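Local coordinates for protein Gp6 (Enterobacteria phage HK97, PDB 3JVO) that completes the phage head as a thirteen-membered connector ring that binds the portal and the stopper protein gp7, leaving a channel for DNA ejection, at residues G[16-21]-G[66-71]. Residues are numbered along the deposited sequence; the frame is centred on the assembly and turned at random. Where two conformers were deposited one is given.
Sequences QQIEFE and VFADMF
I18, the residue at which helix 11-17 gives up its helical backbone, drives both branches of its side chain toward helix 57-72 between F67 and F71, one turn apart. CG1 takes the crowded position between the backbone N and the carbonyl carbon (chi1 52°), and the extended chi2 carries CD1 over the centre of the F71 ring, a CH-pi contact with CD1 3.5 Å from the F71 ring centroid and 8° off the normal. The CG2 methyl makes apolar contacts: I18 CG2 lies 3.6 Å from F67 CE2 and 3.8 Å from A68 CB. Q17 adds its bent chain, with CG at the edge of the F67 ring and 4.0 Å from A68 CB, while its amide is held by Y32 OH and R74 O of a neighbouring subunit, so that one residue serves both the fold and the thirteen-subunit ring. The helix closes here in a Schellman motif, with E19 at positive phi as its C-prime residue and E19 N bonded to Q16 O at 3.1 Å; beyond it F20 points its CB toward helix 57-72. F20 and F71 form the aromatic part of the contact. F71 directs its edge at the face of F20 in a T-shaped pair, centroids of the F20 and F71 rings 5.3 Å apart and planes at 64°, with F71 CZ 3.6 Å from F20 CD1. Helix 26-44 of the same chain joins in through I29, which touches both F20 and F67, and R74 of the same chain makes a cation-pi contact with F71.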
loop_
_atom_site.group_PDB
_atom_site.type_symbol
_atom_site.label_atom_id
_atom_site.label_comp_id
_atom_site.label_asym_id
_atom_site.label_seq_id
_atom_site.Cartn_x
_atom_site.Cartn_y
_atom_site.Cartn_z
ATOM N N GLN G 16 23.930 33.529 -10.591
ATOM C CA GLN G 16 22.534 33.866 -10.331
ATOM C C GLN G 16 21.605 32.670 -10.595
ATOM O O GLN G 16 20.626 32.496 -9.897
ATOM C CB GLN G 16 22.115 35.076 -11.169
ATOM C CG GLN G 16 22.790 36.380 -10.701
ATOM C CD GLN G 16 22.480 37.550 -11.596
ATOM O OE1 GLN G 16 21.857 37.403 -12.642
ATOM N NE2 GLN G 16 22.903 38.727 -11.185
ATOM N N GLN G 17 21.928 31.846 -11.591
ATOM C CA GLN G 17 21.137 30.644 -11.869
ATOM C C GLN G 17 21.040 29.788 -10.608
ATOM O O GLN G 17 19.964 29.303 -10.246
ATOM C CB GLN G 17 21.768 29.840 -13.032
ATOM C CG GLN G 17 21.120 28.476 -13.313
ATOM C CD GLN G 17 19.744 28.630 -13.922
ATOM O OE1 GLN G 17 19.320 29.751 -14.225
ATOM N NE2 GLN G 17 19.030 27.513 -14.096
ATOM N N ILE G 18 22.170 29.627 -9.926
ATOM C CA ILE G 18 22.211 28.813 -8.729
ATOM C C ILE G 18 22.067 29.609 -7.420
ATOM O O ILE G 18 22.226 29.036 -6.347
ATOM C CB ILE G 18 23.487 27.961 -8.663
ATOM C CG1 ILE G 18 24.745 28.833 -8.869
ATOM C CG2 ILE G 18 23.381 26.787 -9.651
ATOM C CD1 ILE G 18 26.061 28.082 -8.657
ATOM N N GLU G 19 21.776 30.905 -7.513
ATOM C CA GLU G 19 21.620 31.768 -6.331
ATOM C C GLU G 19 22.822 31.654 -5.406
ATOM O O GLU G 19 22.675 31.439 -4.213
ATOM C CB GLU G 19 20.316 31.442 -5.578
ATOM C CG GLU G 19 19.054 31.727 -6.409
ATOM C CD GLU G 19 17.760 31.107 -5.839
ATOM O OE1 GLU G 19 17.680 30.827 -4.606
ATOM O OE2 GLU G 19 16.799 30.933 -6.632
ATOM N N PHE G 20 24.012 31.775 -5.984
ATOM C CA PHE G 20 25.267 31.597 -5.255
ATOM C C PHE G 20 26.025 32.929 -5.248
ATOM O O PHE G 20 26.492 33.390 -6.288
ATOM C CB PHE G 20 26.106 30.492 -5.925
ATOM C CG PHE G 20 27.301 30.030 -5.106
ATOM C CD1 PHE G 20 27.136 29.183 -4.019
ATOM C CD2 PHE G 20 28.593 30.434 -5.446
ATOM C CE1 PHE G 20 28.238 28.749 -3.265
ATOM C CE2 PHE G 20 29.707 30.001 -4.704
ATOM C CZ PHE G 20 29.524 29.154 -3.606
ATOM N N GLU G 21 26.148 33.545 -4.080
ATOM C CA GLU G 21 26.734 34.890 -3.985
ATOM C C GLU G 21 28.245 34.954 -3.716
ATOM O O GLU G 21 28.894 35.940 -4.072
ATOM C CB GLU G 21 25.973 35.753 -2.965
ATOM C CG GLU G 21 24.734 36.459 -3.554
ATOM C CD GLU G 21 23.450 35.623 -3.465
ATOM O OE1 GLU G 21 23.531 34.423 -3.090
ATOM O OE2 GLU G 21 22.353 36.169 -3.767
ATOM N N VAL G 66 21.639 22.293 -17.224
ATOM C CA VAL G 66 22.646 21.246 -17.079
ATOM C C VAL G 66 23.689 21.707 -16.045
ATOM O O VAL G 66 24.108 20.931 -15.201
ATOM C CB VAL G 66 23.267 20.866 -18.459
ATOM C CG1 VAL G 66 24.452 19.866 -18.290
ATOM C CG2 VAL G 66 22.200 20.253 -19.333
ATOM N N PHE G 67 24.103 22.968 -16.141
ATOM C CA PHE G 67 25.077 23.565 -15.212
ATOM C C PHE G 67 24.566 23.499 -13.766
ATOM O O PHE G 67 25.283 23.070 -12.853
ATOM C CB PHE G 67 25.379 25.028 -15.611
ATOM C CG PHE G 67 25.891 25.877 -14.460
ATOM C CD1 PHE G 67 27.242 25.896 -14.137
ATOM C CD2 PHE G 67 25.009 26.612 -13.673
ATOM C CE1 PHE G 67 27.695 26.648 -13.041
ATOM C CE2 PHE G 67 25.460 27.384 -12.589
ATOM C CZ PHE G 67 26.796 27.404 -12.281
ATOM N N ALA G 68 23.329 23.941 -13.544
ATOM C CA ALA G 68 22.802 23.944 -12.182
ATOM C C ALA G 68 22.680 22.500 -11.656
ATOM O O ALA G 68 22.901 22.247 -10.490
ATOM C CB ALA G 68 21.447 24.694 -12.120
ATOM N N ASP G 69 22.352 21.542 -12.522
ATOM C CA ASP G 69 22.301 20.151 -12.057
ATOM C C ASP G 69 23.666 19.686 -11.508
ATOM O O ASP G 69 23.732 19.126 -10.416
ATOM C CB ASP G 69 21.802 19.216 -13.149
ATOM C CG ASP G 69 21.667 17.802 -12.668
ATOM O OD1 ASP G 69 20.847 17.542 -11.743
ATOM O OD2 ASP G 69 22.410 16.944 -13.197
HETATM N N MSE G 70 24.748 19.952 -12.238
HETATM C CA MSE G 70 26.124 19.684 -11.764
HETATM C C MSE G 70 26.443 20.337 -10.424
HETATM O O MSE G 70 27.101 19.761 -9.563
HETATM C CB MSE G 70 27.157 20.187 -12.777
HETATM C CG MSE G 70 27.122 19.480 -14.111
HETATM SE SE MSE G 70 27.483 17.579 -13.899
HETATM C CE MSE G 70 29.305 17.647 -13.152
ATOM N N PHE G 71 26.008 21.577 -10.274
ATOM C CA PHE G 71 26.262 22.289 -9.051
ATOM C C PHE G 71 25.532 21.699 -7.832
ATOM O O PHE G 71 26.088 21.622 -6.742
ATOM C CB PHE G 71 25.942 23.772 -9.191
ATOM C CG PHE G 71 26.253 24.546 -7.946
ATOM C CD1 PHE G 71 27.545 25.004 -7.716
ATOM C CD2 PHE G 71 25.278 24.764 -6.985
ATOM C CE1 PHE G 71 27.864 25.706 -6.516
ATOM C CE2 PHE G 71 25.581 25.478 -5.787
ATOM C CZ PHE G 71 26.877 25.944 -5.569
#